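Local structure of hemolysin BL lytic component L1 (Bacillus cereus, 7NMQ) at residues H20-D25 with K359-K364; Y27-I32 with Y68-A73; M31-N36 with I219-G224; D137-L142 with T296-I301; Q144-F149 with T289-Y294. The protein is a lytic component of the Bacillus cereus enterotoxin hemolysin BL, an alpha-helical pore-forming toxin, and probably acts with its partner components on target-cell membranes. All blocks are in the same frame, centred on the assembly; numbering follows the deposited sequence. Where two conformers were deposited one is given.

Interaction 1 of 5, residues H20-D25 with K359-K364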
# COMPACT_ATOMS: atom_id res chain seq x y z
N HIS A 20 0.82 0.78 2.16
CA HIS A 20 0.61 1.05 0.73
C HIS A 20 -0.62 0.29 0.24
O HIS A 20 -1.32 0.81 -0.62
CB HIS A 20 1.82 0.70 -0.12
CG HIS A 20 3.09 1.35 0.33
ND1 HIS A 20 3.13 2.66 0.74
CD2 HIS A 20 4.35 0.86 0.41
CE1 HIS A 20 4.39 2.95 1.08
NE2 HIS A 20 5.14 1.87 0.86
N ILE A 21 -0.82 -0.94 0.72
CA ILE A 21 -2.01 -1.73 0.33
C ILE A 21 -3.26 -0.97 0.77
O ILE A 21 -4.19 -0.89 -0.02
CB ILE A 21 -1.97 -3.15 0.94
CG1 ILE A 21 -0.88 -3.97 0.26
CG2 ILE A 21 -3.29 -3.86 0.85
CD1 ILE A 21 -0.59 -5.26 0.97
N LEU A 22 -3.31 -0.47 1.98
CA LEU A 22 -4.48 0.31 2.45
C LEU A 22 -4.74 1.49 1.53
O LEU A 22 -5.92 1.69 1.10
CB LEU A 22 -4.26 0.77 3.89
CG LEU A 22 -5.38 1.68 4.43
CD1 LEU A 22 -6.67 0.89 4.55
CD2 LEU A 22 -4.97 2.26 5.76
N VAL A 23 -3.70 2.24 1.20
CA VAL A 23 -3.87 3.46 0.37
C VAL A 23 -4.35 3.05 -1.03
O VAL A 23 -5.28 3.68 -1.56
CB VAL A 23 -2.58 4.28 0.33
CG1 VAL A 23 -2.62 5.32 -0.75
CG2 VAL A 23 -2.26 4.82 1.73
N MET A 24 -3.76 2.02 -1.63
CA MET A 24 -4.20 1.56 -2.96
C MET A 24 -5.64 1.08 -2.89
O MET A 24 -6.41 1.38 -3.84
CB MET A 24 -3.38 0.40 -3.47
CG MET A 24 -2.02 0.80 -3.85
SD MET A 24 -1.90 1.89 -5.25
CE MET A 24 -2.62 0.94 -6.57
N ASP A 25 -6.01 0.35 -1.84
CA ASP A 25 -7.41 -0.13 -1.74
C ASP A 25 -8.37 1.07 -1.74
O ASP A 25 -9.38 1.01 -2.42
CB ASP A 25 -7.63 -0.97 -0.48
CG ASP A 25 -7.18 -2.42 -0.57
OD1 ASP A 25 -6.86 -2.91 -1.67
OD2 ASP A 25 -7.16 -3.06 0.51
N LYS A 359 -3.74 -11.16 3.75
CA LYS A 359 -5.20 -11.33 3.55
C LYS A 359 -5.82 -9.95 3.32
O LYS A 359 -5.24 -8.97 3.75
CB LYS A 359 -5.79 -11.98 4.79
CG LYS A 359 -5.41 -13.45 4.92
CD LYS A 359 -6.05 -14.11 6.06
CE LYS A 359 -5.33 -13.87 7.37
NZ LYS A 359 -5.62 -14.95 8.34
N ASP A 360 -6.92 -9.90 2.59
CA ASP A 360 -7.53 -8.59 2.35
C ASP A 360 -7.75 -7.86 3.66
O ASP A 360 -8.25 -8.45 4.63
CB ASP A 360 -8.87 -8.72 1.65
CG ASP A 360 -8.75 -9.02 0.17
OD1 ASP A 360 -7.64 -8.86 -0.37
OD2 ASP A 360 -9.79 -9.43 -0.42
N ILE A 361 -7.52 -6.55 3.63
CA ILE A 361 -8.04 -5.67 4.70
C ILE A 361 -9.56 -5.71 4.64
O ILE A 361 -10.15 -5.59 3.55
CB ILE A 361 -7.50 -4.25 4.52
CG1 ILE A 361 -5.97 -4.24 4.52
CG2 ILE A 361 -8.10 -3.33 5.56
CD1 ILE A 361 -5.43 -3.02 3.88
N ALA A 362 -10.22 -5.90 5.77
CA ALA A 362 -11.70 -6.02 5.80
C ALA A 362 -12.29 -4.62 5.66
O ALA A 362 -12.22 -3.85 6.62
CB ALA A 362 -12.12 -6.70 7.07
N PHE A 363 -12.77 -4.33 4.47
CA PHE A 363 -13.65 -3.18 4.16
C PHE A 363 -15.09 -3.67 4.15
O PHE A 363 -15.34 -4.88 4.09
CB PHE A 363 -13.31 -2.62 2.78
CG PHE A 363 -12.05 -1.80 2.70
CD1 PHE A 363 -10.78 -2.35 2.71
CD2 PHE A 363 -12.15 -0.43 2.52
CE1 PHE A 363 -9.66 -1.55 2.59
CE2 PHE A 363 -11.04 0.36 2.37
CZ PHE A 363 -9.79 -0.19 2.46
N LYS A 364 -16.02 -2.73 4.14
CA LYS A 364 -17.46 -3.05 3.95
C LYS A 364 -17.68 -3.69 2.57
O LYS A 364 -17.04 -3.23 1.59
CB LYS A 364 -18.24 -1.76 4.13
CG LYS A 364 -18.21 -1.32 5.58
CD LYS A 364 -18.57 0.12 5.85
CE LYS A 364 -18.18 0.49 7.27
NZ LYS A 364 -18.77 -0.46 8.25
O HOH W 1 -6.19 -5.53 1.32
O HOH W 2 -9.27 -5.01 0.93

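Interaction 2 of 5, residues Y27-I32 with Y68-A73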
# COMPACT_ATOMS: atom_id res chain seq x y z
N TYR A 27 -7.96 4.24 -2.88
CA TYR A 27 -7.99 4.93 -4.18
C TYR A 27 -8.72 4.04 -5.17
O TYR A 27 -9.59 4.55 -5.93
CB TYR A 27 -6.57 5.17 -4.70
CG TYR A 27 -5.81 6.25 -4.00
CD1 TYR A 27 -6.44 7.36 -3.46
CD2 TYR A 27 -4.42 6.18 -3.90
CE1 TYR A 27 -5.72 8.35 -2.80
CE2 TYR A 27 -3.70 7.17 -3.24
CZ TYR A 27 -4.34 8.27 -2.70
OH TYR A 27 -3.59 9.22 -2.07
N ALA A 28 -8.46 2.74 -5.22
CA ALA A 28 -9.12 1.87 -6.21
C ALA A 28 -10.63 1.88 -5.98
O ALA A 28 -11.44 1.97 -6.94
CB ALA A 28 -8.56 0.48 -6.13
N LYS A 29 -11.04 1.75 -4.74
CA LYS A 29 -12.48 1.67 -4.44
C LYS A 29 -13.14 3.00 -4.81
O LYS A 29 -14.31 3.03 -5.25
CB LYS A 29 -12.67 1.29 -2.98
CG LYS A 29 -12.37 -0.17 -2.72
CD LYS A 29 -12.17 -0.49 -1.26
CE LYS A 29 -11.80 -1.93 -1.01
NZ LYS A 29 -12.99 -2.81 -1.09
N THR A 30 -12.46 4.09 -4.60
CA THR A 30 -12.99 5.43 -4.89
C THR A 30 -13.18 5.55 -6.41
O THR A 30 -14.25 5.99 -6.89
CB THR A 30 -12.12 6.54 -4.32
OG1 THR A 30 -11.95 6.32 -2.92
CG2 THR A 30 -12.79 7.87 -4.55
N MET A 31 -12.16 5.13 -7.17
CA MET A 31 -12.23 5.21 -8.65
C MET A 31 -13.42 4.40 -9.15
O MET A 31 -14.13 4.89 -10.02
CB MET A 31 -10.95 4.68 -9.29
CG MET A 31 -9.78 5.62 -9.15
SD MET A 31 -10.16 7.36 -9.35
CE MET A 31 -10.50 7.37 -11.11
N ILE A 32 -13.60 3.18 -8.64
CA ILE A 32 -14.68 2.25 -9.09
C ILE A 32 -16.04 2.91 -8.86
O ILE A 32 -16.97 2.68 -9.66
CB ILE A 32 -14.51 0.87 -8.41
CG1 ILE A 32 -13.29 0.17 -9.01
CG2 ILE A 32 -15.78 0.03 -8.52
CD1 ILE A 32 -12.81 -1.00 -8.23
N TYR A 68 -7.89 -4.24 -11.50
CA TYR A 68 -6.65 -5.02 -11.67
C TYR A 68 -5.89 -4.95 -10.34
O TYR A 68 -5.36 -5.98 -9.91
CB TYR A 68 -5.74 -4.44 -12.75
CG TYR A 68 -4.53 -5.28 -13.01
CD1 TYR A 68 -4.59 -6.35 -13.88
CD2 TYR A 68 -3.32 -5.01 -12.37
CE1 TYR A 68 -3.47 -7.13 -14.12
CE2 TYR A 68 -2.18 -5.76 -12.63
CZ TYR A 68 -2.26 -6.83 -13.49
OH TYR A 68 -1.17 -7.59 -13.76
N TRP A 69 -5.80 -3.78 -9.73
CA TRP A 69 -5.17 -3.67 -8.38
C TRP A 69 -5.86 -4.69 -7.47
O TRP A 69 -5.17 -5.50 -6.80
CB TRP A 69 -5.23 -2.26 -7.79
CG TRP A 69 -5.00 -2.29 -6.31
CD1 TRP A 69 -5.93 -2.19 -5.32
CD2 TRP A 69 -3.76 -2.64 -5.66
NE1 TRP A 69 -5.34 -2.40 -4.09
CE2 TRP A 69 -4.02 -2.70 -4.27
CE3 TRP A 69 -2.47 -2.91 -6.14
CZ2 TRP A 69 -3.02 -2.96 -3.34
CZ3 TRP A 69 -1.50 -3.20 -5.20
CH2 TRP A 69 -1.77 -3.21 -3.84
N LEU A 70 -7.17 -4.61 -7.35
CA LEU A 70 -7.88 -5.38 -6.30
C LEU A 70 -7.80 -6.87 -6.59
O LEU A 70 -7.69 -7.64 -5.61
CB LEU A 70 -9.34 -4.93 -6.21
CG LEU A 70 -9.61 -3.50 -5.74
CD1 LEU A 70 -11.07 -3.10 -6.02
CD2 LEU A 70 -9.26 -3.32 -4.26
N ASP A 71 -7.84 -7.29 -7.83
CA ASP A 71 -8.06 -8.71 -8.16
C ASP A 71 -6.78 -9.41 -8.59
O ASP A 71 -6.75 -10.64 -8.50
CB ASP A 71 -9.13 -8.88 -9.22
CG ASP A 71 -10.49 -8.34 -8.83
OD1 ASP A 71 -10.77 -8.25 -7.61
OD2 ASP A 71 -11.28 -8.06 -9.73
N THR A 72 -5.79 -8.68 -9.08
CA THR A 72 -4.58 -9.31 -9.67
C THR A 72 -3.31 -8.81 -8.96
O THR A 72 -2.56 -9.68 -8.47
CB THR A 72 -4.54 -9.11 -11.18
OG1 THR A 72 -5.77 -9.61 -11.71
CG2 THR A 72 -3.36 -9.80 -11.82
N ALA A 73 -3.06 -7.52 -8.90
CA ALA A 73 -1.78 -7.01 -8.35
C ALA A 73 -1.72 -7.21 -6.84
O ALA A 73 -0.71 -7.74 -6.30
CB ALA A 73 -1.59 -5.56 -8.69

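Interaction 3 of 5, residues M31-N36 with I219-G224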
# COMPACT_ATOMS: atom_id res chain seq x y z
N MET A 31 -12.16 5.13 -7.17
CA MET A 31 -12.23 5.21 -8.65
C MET A 31 -13.42 4.40 -9.15
O MET A 31 -14.13 4.89 -10.02
CB MET A 31 -10.95 4.68 -9.29
CG MET A 31 -9.78 5.62 -9.15
SD MET A 31 -10.16 7.36 -9.35
CE MET A 31 -10.50 7.37 -11.11
N ILE A 32 -13.60 3.18 -8.64
CA ILE A 32 -14.68 2.25 -9.09
C ILE A 32 -16.04 2.91 -8.86
O ILE A 32 -16.97 2.68 -9.66
CB ILE A 32 -14.51 0.87 -8.41
CG1 ILE A 32 -13.29 0.17 -9.01
CG2 ILE A 32 -15.78 0.03 -8.52
CD1 ILE A 32 -12.81 -1.00 -8.23
N LYS A 33 -16.19 3.69 -7.82
CA LYS A 33 -17.51 4.27 -7.46
C LYS A 33 -17.75 5.60 -8.18
O LYS A 33 -18.87 6.02 -8.21
CB LYS A 33 -17.61 4.41 -5.93
CG LYS A 33 -18.13 3.15 -5.23
CD LYS A 33 -18.58 3.36 -3.81
CE LYS A 33 -20.05 3.67 -3.62
NZ LYS A 33 -20.33 4.05 -2.21
N GLN A 34 -16.75 6.22 -8.76
CA GLN A 34 -16.95 7.51 -9.42
C GLN A 34 -17.55 7.25 -10.80
O GLN A 34 -16.97 6.55 -11.62
CB GLN A 34 -15.64 8.26 -9.54
CG GLN A 34 -15.88 9.61 -10.16
CD GLN A 34 -15.09 10.73 -9.57
OE1 GLN A 34 -14.88 10.86 -8.38
NE2 GLN A 34 -14.58 11.55 -10.46
N PRO A 35 -18.74 7.80 -11.11
CA PRO A 35 -19.33 7.53 -12.42
C PRO A 35 -18.69 8.35 -13.54
O PRO A 35 -17.94 9.28 -13.26
CB PRO A 35 -20.78 7.96 -12.24
CG PRO A 35 -20.69 9.04 -11.23
CD PRO A 35 -19.63 8.59 -10.24
N ASN A 36 -18.97 7.92 -14.77
CA ASN A 36 -18.62 8.73 -15.96
C ASN A 36 -19.11 10.15 -15.76
O ASN A 36 -20.27 10.37 -15.30
CB ASN A 36 -19.12 8.10 -17.26
CG ASN A 36 -18.30 6.93 -17.76
OD1 ASN A 36 -17.41 6.44 -17.08
ND2 ASN A 36 -18.60 6.49 -18.98
N ILE A 219 -17.38 5.23 1.12
CA ILE A 219 -17.15 6.09 -0.07
C ILE A 219 -18.48 6.81 -0.34
O ILE A 219 -19.48 6.10 -0.55
CB ILE A 219 -16.64 5.25 -1.25
CG1 ILE A 219 -15.45 4.32 -0.93
CG2 ILE A 219 -16.38 6.22 -2.41
CD1 ILE A 219 -14.16 4.96 -0.70
N VAL A 220 -18.49 8.14 -0.33
CA VAL A 220 -19.75 8.93 -0.58
C VAL A 220 -19.66 9.55 -1.97
O VAL A 220 -18.61 10.15 -2.27
CB VAL A 220 -20.03 9.99 0.50
CG1 VAL A 220 -21.08 11.02 0.10
CG2 VAL A 220 -20.45 9.30 1.78
N VAL A 221 -20.67 9.34 -2.80
CA VAL A 221 -20.70 9.98 -4.14
C VAL A 221 -21.71 11.13 -4.05
O VAL A 221 -22.90 10.89 -3.75
CB VAL A 221 -21.08 9.01 -5.26
CG1 VAL A 221 -20.99 9.66 -6.63
CG2 VAL A 221 -20.23 7.74 -5.19
N THR A 222 -21.23 12.32 -4.32
CA THR A 222 -22.03 13.59 -4.36
C THR A 222 -21.72 14.35 -5.64
O THR A 222 -20.56 14.60 -5.85
CB THR A 222 -21.57 14.54 -3.26
OG1 THR A 222 -21.61 13.87 -2.00
CG2 THR A 222 -22.43 15.77 -3.18
N GLY A 223 -22.74 14.79 -6.40
CA GLY A 223 -22.51 15.49 -7.67
C GLY A 223 -21.50 14.80 -8.59
O GLY A 223 -20.75 15.49 -9.30
N GLY A 224 -21.50 13.46 -8.65
CA GLY A 224 -20.59 12.69 -9.51
C GLY A 224 -19.18 12.62 -8.99
O GLY A 224 -18.32 11.97 -9.65
O HOH W 3 -18.53 11.62 -12.28

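Interaction 4 of 5, residues D137-L142 with T296-I301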
# COMPACT_ATOMS: atom_id res chain seq x y z
N ASP A 137 4.99 -3.08 -14.62
CA ASP A 137 4.08 -3.13 -15.79
C ASP A 137 2.80 -2.33 -15.44
O ASP A 137 2.31 -1.51 -16.24
CB ASP A 137 3.75 -4.55 -16.23
CG ASP A 137 4.90 -5.35 -16.82
OD1 ASP A 137 5.90 -4.73 -17.27
OD2 ASP A 137 4.78 -6.58 -16.86
N PHE A 138 2.27 -2.57 -14.25
CA PHE A 138 1.02 -1.94 -13.82
C PHE A 138 1.25 -0.45 -13.64
O PHE A 138 0.41 0.37 -14.04
CB PHE A 138 0.56 -2.59 -12.54
CG PHE A 138 -0.76 -2.08 -12.03
CD1 PHE A 138 -1.85 -1.89 -12.88
CD2 PHE A 138 -0.92 -1.84 -10.69
CE1 PHE A 138 -3.05 -1.40 -12.38
CE2 PHE A 138 -2.14 -1.43 -10.17
CZ PHE A 138 -3.21 -1.24 -11.03
N LYS A 139 2.39 -0.05 -13.10
CA LYS A 139 2.73 1.38 -12.94
C LYS A 139 2.72 2.04 -14.31
O LYS A 139 2.21 3.17 -14.45
CB LYS A 139 4.08 1.52 -12.23
CG LYS A 139 4.25 2.82 -11.50
CD LYS A 139 4.58 3.98 -12.34
CE LYS A 139 5.76 3.78 -13.25
NZ LYS A 139 6.99 3.56 -12.45
N GLY A 140 3.26 1.38 -15.32
CA GLY A 140 3.24 1.94 -16.68
C GLY A 140 1.81 2.19 -17.14
O GLY A 140 1.53 3.27 -17.71
N LYS A 141 0.89 1.25 -16.89
CA LYS A 141 -0.54 1.42 -17.28
C LYS A 141 -1.18 2.54 -16.47
O LYS A 141 -1.92 3.34 -17.06
CB LYS A 141 -1.31 0.10 -17.08
CG LYS A 141 -0.86 -1.04 -17.96
CD LYS A 141 -0.94 -0.84 -19.44
CE LYS A 141 -0.43 -2.03 -20.24
NZ LYS A 141 -1.47 -3.07 -20.47
N LEU A 142 -0.85 2.66 -15.19
CA LEU A 142 -1.42 3.74 -14.35
C LEU A 142 -0.92 5.08 -14.85
O LEU A 142 -1.68 6.06 -14.88
CB LEU A 142 -1.06 3.53 -12.89
CG LEU A 142 -1.71 2.33 -12.22
CD1 LEU A 142 -1.09 2.09 -10.86
CD2 LEU A 142 -3.22 2.49 -12.06
N THR A 296 1.78 5.74 -5.50
CA THR A 296 1.66 4.74 -4.43
C THR A 296 2.22 3.41 -4.92
O THR A 296 2.92 2.71 -4.14
CB THR A 296 0.22 4.61 -3.92
OG1 THR A 296 -0.22 5.89 -3.50
CG2 THR A 296 0.17 3.66 -2.76
N VAL A 297 1.97 3.02 -6.16
CA VAL A 297 2.59 1.78 -6.69
C VAL A 297 4.11 1.97 -6.70
O VAL A 297 4.82 0.99 -6.41
CB VAL A 297 2.05 1.40 -8.08
CG1 VAL A 297 2.87 0.29 -8.74
CG2 VAL A 297 0.61 0.98 -7.96
N ASP A 298 4.63 3.12 -7.05
CA ASP A 298 6.10 3.35 -6.98
C ASP A 298 6.61 3.09 -5.54
O ASP A 298 7.70 2.46 -5.38
CB ASP A 298 6.49 4.73 -7.47
CG ASP A 298 6.56 4.92 -8.99
OD1 ASP A 298 6.85 3.94 -9.70
OD2 ASP A 298 6.31 6.07 -9.46
N GLN A 299 5.88 3.56 -4.54
CA GLN A 299 6.22 3.36 -3.12
C GLN A 299 6.18 1.87 -2.82
O GLN A 299 7.07 1.36 -2.10
CB GLN A 299 5.32 4.12 -2.18
CG GLN A 299 5.48 5.61 -2.31
CD GLN A 299 4.56 6.21 -1.28
OE1 GLN A 299 3.36 6.23 -1.46
NE2 GLN A 299 5.10 6.39 -0.10
N ALA A 300 5.16 1.17 -3.29
CA ALA A 300 5.03 -0.29 -3.10
C ALA A 300 6.24 -1.00 -3.71
O ALA A 300 6.77 -1.98 -3.11
CB ALA A 300 3.74 -0.81 -3.65
N ILE A 301 6.69 -0.56 -4.87
CA ILE A 301 7.85 -1.18 -5.52
C ILE A 301 9.05 -0.96 -4.60
O ILE A 301 9.86 -1.92 -4.48
CB ILE A 301 8.06 -0.64 -6.93
CG1 ILE A 301 6.98 -1.19 -7.85
CG2 ILE A 301 9.44 -0.98 -7.45
CD1 ILE A 301 6.80 -0.40 -9.12

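Interaction 5 of 5, residues Q144-F149 with T289-Y294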
# COMPACT_ATOMS: atom_id res chain seq x y z
N GLN A 144 0.08 5.85 -17.90
CA GLN A 144 -0.53 6.15 -19.22
C GLN A 144 -1.95 6.67 -19.00
O GLN A 144 -2.32 7.70 -19.59
CB GLN A 144 -0.56 4.89 -20.07
CG GLN A 144 0.80 4.59 -20.64
CD GLN A 144 1.27 5.74 -21.50
OE1 GLN A 144 0.54 6.26 -22.34
NE2 GLN A 144 2.51 6.17 -21.30
N ASN A 145 -2.70 6.02 -18.13
CA ASN A 145 -4.11 6.44 -17.91
C ASN A 145 -4.12 7.82 -17.25
O ASN A 145 -4.91 8.71 -17.63
CB ASN A 145 -4.85 5.41 -17.06
CG ASN A 145 -6.32 5.72 -16.91
OD1 ASN A 145 -7.04 6.00 -17.87
ND2 ASN A 145 -6.78 5.72 -15.71
N SER A 146 -3.23 8.07 -16.29
CA SER A 146 -3.13 9.36 -15.59
C SER A 146 -2.82 10.46 -16.61
O SER A 146 -3.44 11.52 -16.56
CB SER A 146 -2.11 9.34 -14.46
OG SER A 146 -2.05 10.60 -13.84
N THR A 147 -1.80 10.29 -17.44
CA THR A 147 -1.37 11.37 -18.33
C THR A 147 -2.44 11.60 -19.41
O THR A 147 -2.67 12.74 -19.77
CB THR A 147 -0.00 11.14 -18.94
OG1 THR A 147 0.02 9.89 -19.60
CG2 THR A 147 1.04 11.08 -17.86
N ASP A 148 -3.05 10.55 -19.93
CA ASP A 148 -4.14 10.66 -20.94
C ASP A 148 -5.28 11.49 -20.34
O ASP A 148 -5.77 12.45 -20.98
CB ASP A 148 -4.77 9.31 -21.25
CG ASP A 148 -3.94 8.39 -22.12
OD1 ASP A 148 -3.05 8.90 -22.81
OD2 ASP A 148 -4.28 7.19 -22.17
N PHE A 149 -5.68 11.15 -19.13
CA PHE A 149 -6.77 11.84 -18.42
C PHE A 149 -6.39 13.28 -18.15
O PHE A 149 -7.17 14.21 -18.50
CB PHE A 149 -7.12 11.06 -17.17
CG PHE A 149 -8.33 11.58 -16.45
CD1 PHE A 149 -9.58 11.22 -16.87
CD2 PHE A 149 -8.20 12.46 -15.40
CE1 PHE A 149 -10.71 11.68 -16.19
CE2 PHE A 149 -9.32 12.93 -14.75
CZ PHE A 149 -10.56 12.50 -15.12
N THR A 289 -6.37 11.69 -7.92
CA THR A 289 -6.31 10.29 -7.50
C THR A 289 -5.50 9.48 -8.52
O THR A 289 -4.74 8.59 -8.13
CB THR A 289 -7.69 9.71 -7.27
OG1 THR A 289 -8.31 10.45 -6.23
CG2 THR A 289 -7.60 8.24 -6.94
N LEU A 290 -5.68 9.71 -9.81
CA LEU A 290 -4.95 8.86 -10.79
C LEU A 290 -3.44 9.07 -10.63
O LEU A 290 -2.73 8.09 -10.87
CB LEU A 290 -5.35 9.22 -12.21
CG LEU A 290 -6.77 8.83 -12.61
CD1 LEU A 290 -7.04 9.19 -14.06
CD2 LEU A 290 -7.09 7.39 -12.35
N ALA A 291 -2.97 10.27 -10.32
CA ALA A 291 -1.53 10.54 -10.09
C ALA A 291 -1.11 9.88 -8.77
O ALA A 291 -0.09 9.20 -8.77
CB ALA A 291 -1.23 12.01 -10.06
N TYR A 292 -1.92 10.00 -7.71
CA TYR A 292 -1.59 9.38 -6.41
C TYR A 292 -1.48 7.85 -6.58
O TYR A 292 -0.64 7.21 -5.90
CB TYR A 292 -2.63 9.77 -5.37
CG TYR A 292 -2.67 11.24 -5.03
CD1 TYR A 292 -1.55 12.06 -5.16
CD2 TYR A 292 -3.78 11.77 -4.43
CE1 TYR A 292 -1.60 13.41 -4.83
CE2 TYR A 292 -3.84 13.12 -4.10
CZ TYR A 292 -2.75 13.95 -4.27
OH TYR A 292 -2.89 15.29 -3.95
N LEU A 293 -2.31 7.25 -7.43
CA LEU A 293 -2.27 5.79 -7.67
C LEU A 293 -0.89 5.40 -8.20
O LEU A 293 -0.30 4.44 -7.65
CB LEU A 293 -3.36 5.34 -8.64
CG LEU A 293 -4.72 5.05 -8.03
CD1 LEU A 293 -5.82 5.07 -9.10
CD2 LEU A 293 -4.71 3.69 -7.34
N TYR A 294 -0.38 6.03 -9.26
CA TYR A 294 0.91 5.52 -9.79
C TYR A 294 2.01 5.85 -8.77
O TYR A 294 2.96 5.05 -8.64
CB TYR A 294 1.19 5.98 -11.22
CG TYR A 294 1.69 7.38 -11.41
CD1 TYR A 294 2.98 7.74 -11.08
CD2 TYR A 294 0.92 8.35 -12.06
CE1 TYR A 294 3.44 9.04 -11.29
CE2 TYR A 294 1.39 9.64 -12.28
CZ TYR A 294 2.66 10.00 -11.88
OH TYR A 294 3.12 11.27 -12.11

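Interaction 1 of 5, residues H20-D25 with K359-K364
Asp-25 OD2 accepts from two waters that tie it to the backbone of Ile-361. One water donates to Asp-25 OD2 at 2.8 Å and accepts from Ile-361 N; the other donates to Asp-25 OD2 and, at 2.8 Å, to Ile-361 O. No direct hydrogen bond joins the segments, so the two bridges carry the polar part of the contact. The second oxygen, OD1, is taken by Trp-69 NE1 and by a salt bridge to Lys-74 NZ, both on helix 45-103, and the buried carboxylate is thereby held through both oxygens. Here the extended C-terminal tail, having left helix 330-357, passes beside helix 10-33 of the ClyA/HblB-like helical bundle. Ile-361 sends CD1 in against the helix, 3.7 Å from Leu-22 CA and 3.8 Å from Ile-21 CG2. The Leu-22 side chain crosses that of Ile-361 at about a right angle; its CG is anti to the backbone N (chi1 175°), and its CD1 lies 3.9 Å from Phe-363 CZ. The Phe-363 ring also meets Asp-25: CE1 is 3.6 Å from Asp-25 OD2, and ring and carboxylate planes stand 78° apart. Lys-29, one turn after Asp-25, makes a cation-pi contact with the same ring.

Interaction 2 of 5, residues Y27-I32 with Y68-A73
Leu-70 reaches from helix 45-103 toward helix 10-33, its CB pointing at the partner and its CG anti to the carbonyl carbon (chi1 -66°). At CG it meets the methyl of Ala-28, whose CB is 4.1 Å from Leu-70 CG. Beyond CG the two branches part. Leu-70 CD1 runs tip to tip into Ile-32, with 3.5 Å between Leu-70 CD1 and Ile-32 CD1, the closest approach of the contact. Leu-70 CD2 takes the other direction, to the aliphatic part of Lys-29, where Lys-29 CE is 4.4 Å from Leu-70 CD2. The two helices belong to the long-helix bundle of this ClyA/HblB-like toxin component; their local axes come within 10.1 Å at 127° between N-to-C directions, well off antiparallel. Ala-28 sits nearest Trp-69 in the backbone, and its small methyl also touches the indole, with Ala-28 CB 3.8 Å from Trp-69 CD1, the indole NE1 being engaged by Asp-25. Segment 68-73 contains a wider pi-type turn: Tyr-68 O accepts from both Thr-72 N and Ala-73 N, which approach from opposite faces of the carbonyl plane. Phe-138 of helix 107-154 packs against both Tyr-68 and Trp-69.

Interaction 3 of 5, residues M31-N36 with I219-G224
Pro-35 and Gly-224 bring the backbones within 6.1 Å of each other (CA to CA), where the chain leaving helix 10-33 at Gln-34 passes the turn after strand 217-222. The Lys-33 chain is bent at chi3 (93°), the torsion that sets CE; NZ, at its end, donates to Ile-219 O at 2.8 Å, the direct hydrogen bond of the contact, tilted 31° from the carbonyl plane. On the way its CD lies against the branch point of Ile-219, 3.7 Å from Ile-219 CB. The partner strand is half of a two-stranded antiparallel hairpin with 225-230, and forms the end of a span predicted to be a transmembrane helix, but is a surface strand here. Pro-35 and Val-221 meet tip to tip, Pro-35 CD being 4.0 Å from Val-221 CG1. Gln-34 lays CG 3.4 Å from Gly-224 O, while NE2 donates to Ser-282 O, and OE1 accepts from Ala-226 N and Asn-285 ND2. A water donates to both Pro-35 O and Gly-224 O, bridging the loop after helix 10-33 to the hairpin turn.

Interaction 4 of 5, residues D137-L142 with T296-I301
Val-297 forms the packed side of this contact, fitting between Leu-142, Phe-138 and the stem of Lys-139. Its CG2, anti to the carbonyl carbon, is 3.5 Å from Leu-142 CD1, and the two side chains cross at about a right angle. The same methyl lies 4.2 Å from Phe-138 CD2, while Leu-142 CD1 rests over one face of that ring, toward its rim. Val-297 CG1 instead touches Lys-139 CB at 3.9 Å. On the less buried side the contact turns polar. Lys-139 is bent at chi2, chi3 and chi4, the last (-63°) setting NZ, which lies 2.8 Å from Asp-298 OD1 in a salt bridge using the syn lone pair of that oxygen. Lys-139 NZ is also hydrogen-bonded to Gln-136 OE1, a second partner on its own helix. Met-24 of helix 10-33 also packs on Val-297. The local axes lie 9.9 Å apart at 166°, the nearly antiparallel pairing of neighbouring long helices in the bundle of ClyA/HblB-like toxins.

Interaction 5 of 5, residues Q144-F149 with T289-Y294
Leu-290 and Ser-146 have the most surface buried here and sit nearest each other, with 5.2 Å between their CA atoms. Ser-146 presents a small side chain to helix 275-325: its CB is 3.9 Å from Leu-290 CB, and its OG lies near the backbone of Ala-291, 3.7 Å from Ala-291 N, a touch and not a hydrogen bond. That OG is hydrogen-bonded to a di(hydroxyethyl)ether molecule, probably carried over from the crystallisation solution. Leu-290 extends past the serine, CG anti to the carbonyl carbon (chi1 -70°), and puts CD1 against Phe-149, 3.6 Å from Phe-149 CG, the side chains crossing at about a right angle. Its other methyl, CD2, lies beside the end of the Asn-145 side chain. Small serine against leucine suits the close approach of these long bundle helices, 107-154 and 275-325, whose local axes pass 8.8 Å apart at a signed crossing of -156°. Tyr-294 meets Ser-146 with its ring edge: OG lies in the ring plane, 3.9 Å from Tyr-294 CE2. The ring's CG falls between the backbone N and carbonyl carbon (chi1 78°), and Ala-291 O sits over one face, toward the rim. Met-31 of helix 10-33 packs on Leu-290.

Overall arrangement
Interactions 4 and 5 join the same two helices, 107-154 and 275-325, at centres about 10 Å apart; both are buried, but a salt bridge edges interaction 4, while no hydrogen bond or salt bridge crosses interaction 5. Interactions 1, 2 and 3 all use helix 10-33, moving outward along it: interaction 1 is buried and water-bridged, interaction 2 partly buried and apolar, interaction 3 at the surface with a lysine-to-carbonyl bond and a water. Met-24 and Met-31 set helix 10-33 against segments 289-294 and 296-301 of helix 275-325, Met-24 meeting both and Met-31 the first. Interactions 1 and 2 touch directly.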